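Local coordinates for protein transcription termination factor NusA (Planctomyces limnophilus, PDB 4MTN) that probably takes part in both transcription termination and antitermination, binding nascent RNA and the core of RNA polymerase, at residues L254-S265 and N298-W308. Residues are numbered along the deposited sequence; the frame is centred on the assembly and turned at random.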
# COMPACT_ATOMS: atom_id res chain seq x y z
N LEU A 254 21.47 5.25 -11.64
CA LEU A 254 21.59 5.30 -10.19
C LEU A 254 22.76 6.19 -9.76
O LEU A 254 22.85 6.59 -8.61
CB LEU A 254 21.76 3.89 -9.61
CG LEU A 254 20.50 3.02 -9.51
CD1 LEU A 254 20.14 2.40 -10.85
CD2 LEU A 254 20.68 1.95 -8.45
N GLN A 255 23.65 6.49 -10.70
CA GLN A 255 24.76 7.40 -10.43
C GLN A 255 24.24 8.83 -10.29
O GLN A 255 24.93 9.70 -9.77
CB GLN A 255 25.81 7.31 -11.54
CG GLN A 255 26.49 5.96 -11.65
CD GLN A 255 27.32 5.63 -10.43
OE1 GLN A 255 27.82 6.53 -9.74
NE2 GLN A 255 27.48 4.34 -10.14
N VAL A 256 23.02 9.05 -10.77
CA VAL A 256 22.37 10.35 -10.70
C VAL A 256 21.27 10.34 -9.65
O VAL A 256 21.28 11.13 -8.70
CB VAL A 256 21.78 10.77 -12.05
CG1 VAL A 256 21.16 12.15 -11.95
CG2 VAL A 256 22.85 10.74 -13.13
N LEU A 257 20.29 9.46 -9.85
CA LEU A 257 19.13 9.34 -8.97
C LEU A 257 19.47 9.19 -7.49
O LEU A 257 18.86 9.83 -6.64
CB LEU A 257 18.26 8.16 -9.41
CG LEU A 257 17.03 7.88 -8.55
CD1 LEU A 257 16.09 9.07 -8.56
CD2 LEU A 257 16.32 6.62 -9.03
N VAL A 258 20.44 8.33 -7.17
CA VAL A 258 20.78 8.06 -5.77
C VAL A 258 21.37 9.29 -5.05
O VAL A 258 20.92 9.61 -3.95
CB VAL A 258 21.75 6.86 -5.64
CG1 VAL A 258 22.28 6.75 -4.22
CG2 VAL A 258 21.05 5.57 -6.05
N PRO A 259 22.36 9.98 -5.66
CA PRO A 259 22.79 11.21 -4.99
C PRO A 259 21.67 12.24 -4.85
O PRO A 259 21.64 12.98 -3.86
CB PRO A 259 23.89 11.74 -5.92
CG PRO A 259 24.42 10.53 -6.59
CD PRO A 259 23.23 9.65 -6.80
N ASN A 260 20.76 12.28 -5.81
CA ASN A 260 19.61 13.17 -5.75
C ASN A 260 18.68 12.83 -4.59
O ASN A 260 18.14 13.72 -3.93
CB ASN A 260 18.82 13.11 -7.07
CG ASN A 260 19.55 13.78 -8.21
OD1 ASN A 260 20.70 14.20 -8.07
ND2 ASN A 260 18.89 13.87 -9.36
N ALA A 261 18.51 11.54 -4.34
CA ALA A 261 17.64 11.07 -3.27
C ALA A 261 18.32 11.19 -1.91
O ALA A 261 17.66 11.20 -0.87
CB ALA A 261 17.21 9.63 -3.52
N MSE A 262 19.64 11.29 -1.92
CA MSE A 262 20.42 11.39 -0.69
C MSE A 262 20.55 12.82 -0.19
O MSE A 262 21.18 13.08 0.84
CB MSE A 262 21.81 10.78 -0.88
CG MSE A 262 21.82 9.26 -0.93
SE MSE A 262 21.14 8.45 0.70
CE MSE A 262 22.43 9.19 1.96
N GLN A 263 19.95 13.76 -0.93
CA GLN A 263 19.94 15.16 -0.52
C GLN A 263 19.25 15.31 0.83
O GLN A 263 18.37 14.52 1.17
CB GLN A 263 19.23 16.02 -1.58
CG GLN A 263 20.01 16.16 -2.89
CD GLN A 263 21.27 16.99 -2.73
OE1 GLN A 263 21.36 17.84 -1.85
NE2 GLN A 263 22.25 16.75 -3.60
N PRO A 264 19.63 16.34 1.62
CA PRO A 264 20.60 17.41 1.37
C PRO A 264 22.07 16.97 1.34
O PRO A 264 22.91 17.71 0.84
CB PRO A 264 20.37 18.37 2.54
CG PRO A 264 19.05 17.98 3.13
CD PRO A 264 18.95 16.52 2.91
N SER A 265 22.37 15.79 1.87
CA SER A 265 23.75 15.33 1.99
C SER A 265 24.42 15.17 0.62
O SER A 265 23.77 14.86 -0.37
CB SER A 265 23.81 14.00 2.75
OG SER A 265 23.21 12.96 2.00
N ASN A 298 16.28 9.69 6.51
CA ASN A 298 16.79 10.09 5.20
C ASN A 298 17.10 8.92 4.28
O ASN A 298 16.47 8.77 3.23
CB ASN A 298 18.04 10.96 5.36
CG ASN A 298 18.44 11.64 4.06
OD1 ASN A 298 17.60 12.15 3.32
ND2 ASN A 298 19.74 11.63 3.77
N VAL A 299 18.07 8.10 4.67
CA VAL A 299 18.46 6.93 3.88
C VAL A 299 17.29 5.98 3.66
O VAL A 299 17.10 5.44 2.57
CB VAL A 299 19.61 6.15 4.56
CG1 VAL A 299 19.90 4.86 3.82
CG2 VAL A 299 20.85 7.01 4.64
N ARG A 300 16.49 5.79 4.71
CA ARG A 300 15.31 4.93 4.67
C ARG A 300 14.37 5.34 3.54
O ARG A 300 13.90 4.49 2.78
CB ARG A 300 14.58 4.97 6.01
CG ARG A 300 13.57 3.86 6.23
CD ARG A 300 12.82 4.09 7.52
NE ARG A 300 13.70 4.58 8.58
CZ ARG A 300 13.28 5.21 9.67
NH1 ARG A 300 11.98 5.42 9.86
NH2 ARG A 300 14.15 5.62 10.58
N LEU A 301 14.09 6.63 3.45
CA LEU A 301 13.23 7.16 2.39
C LEU A 301 13.93 7.10 1.04
O LEU A 301 13.30 6.83 0.02
CB LEU A 301 12.82 8.60 2.71
CG LEU A 301 11.84 8.78 3.86
CD1 LEU A 301 11.57 10.25 4.13
CD2 LEU A 301 10.54 8.04 3.58
N ALA A 302 15.24 7.35 1.03
CA ALA A 302 16.02 7.31 -0.19
C ALA A 302 16.06 5.89 -0.76
O ALA A 302 16.17 5.70 -1.97
CB ALA A 302 17.43 7.82 0.06
N SER A 303 15.98 4.90 0.12
CA SER A 303 15.97 3.50 -0.29
C SER A 303 14.66 3.14 -0.99
O SER A 303 14.67 2.51 -2.04
CB SER A 303 16.20 2.59 0.91
OG SER A 303 17.48 2.81 1.48
N LYS A 304 13.54 3.55 -0.39
CA LYS A 304 12.23 3.33 -0.98
C LYS A 304 12.11 4.01 -2.34
O LYS A 304 11.58 3.44 -3.29
CB LYS A 304 11.12 3.85 -0.07
CG LYS A 304 10.76 2.95 1.10
CD LYS A 304 9.32 3.21 1.54
CE LYS A 304 9.05 2.67 2.93
NZ LYS A 304 9.68 3.52 3.98
N LEU A 305 12.62 5.24 -2.42
CA LEU A 305 12.53 6.04 -3.64
C LEU A 305 13.31 5.41 -4.78
O LEU A 305 12.82 5.32 -5.91
CB LEU A 305 13.03 7.46 -3.38
CG LEU A 305 12.71 8.51 -4.44
CD1 LEU A 305 11.22 8.80 -4.45
CD2 LEU A 305 13.51 9.77 -4.21
N VAL A 306 14.53 4.98 -4.49
CA VAL A 306 15.40 4.37 -5.49
C VAL A 306 14.96 2.94 -5.80
O VAL A 306 14.91 2.53 -6.97
CB VAL A 306 16.87 4.37 -5.03
CG1 VAL A 306 17.73 3.51 -5.94
CG2 VAL A 306 17.41 5.80 -4.98
N GLY A 307 14.63 2.18 -4.76
CA GLY A 307 14.23 0.80 -4.93
C GLY A 307 15.36 -0.16 -4.60
O GLY A 307 15.27 -1.36 -4.88
N TRP A 308 16.42 0.38 -4.02
CA TRP A 308 17.56 -0.43 -3.60
C TRP A 308 17.81 -0.24 -2.11
O TRP A 308 17.13 0.54 -1.45
CB TRP A 308 18.81 -0.06 -4.39
CG TRP A 308 18.79 -0.53 -5.82
CD1 TRP A 308 17.88 -0.20 -6.78
CD2 TRP A 308 19.75 -1.39 -6.46
NE1 TRP A 308 18.20 -0.81 -7.97
CE2 TRP A 308 19.34 -1.55 -7.80
CE3 TRP A 308 20.91 -2.04 -6.02
CZ2 TRP A 308 20.05 -2.33 -8.70
CZ3 TRP A 308 21.61 -2.82 -6.92
CH2 TRP A 308 21.18 -2.95 -8.25
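Val306 enters helix 254-261 as a knob, its two methyls settling among Leu254, Leu257, Val258 and Ala261. With CG1 anti to the backbone N (chi1 169°), the valine forks across this hole: CG1 faces CD2 of Leu254, while CG2 lies 3.8 Å from CG2 of Val258 and also meets CB of Ala261. A beta-branched residue suits the place, since its two methyls diverge from CB and can touch several walls of the hole at once. The helices run roughly antiparallel, at 145°, and come closest in backbone where Ala261 faces Ala302, their CA atoms 5.1 Å apart, a spacing that suits small side chains, CB of Ala261 lying 4.0 Å from CB of Ala302. CD2 of Leu305 reaches the same Ala261 CB.

Beyond the helix end, the selenomethionine Met262 is folded at chi2 and chi3 (both -60°), which brings SE against CB of Ala302 and CE to 3.8 Å from CG2 of Val299; a long, flexible chain can bend in this way. At the other end, past Gly307, the broad indole of Trp308 receives a branch of Leu254, CD2, over its five-membered ring, 3.7 Å from the centroid, in a CH-pi contact. Replacing the indole with an alanine methyl is likely to strip CD2 of this aromatic face.

Asn298 hydrogen-bonds through ND2 to the backbone of Ala291 in helix 285-292, which Met262 also touches. Strand 309-313 packs against Val299 and Ala302 through Ile310, and strand 207-214 meets Leu305. The contact pairs helix 254-261, within the NusA-like KH domain, with helix 297-306, just before strand 309-313.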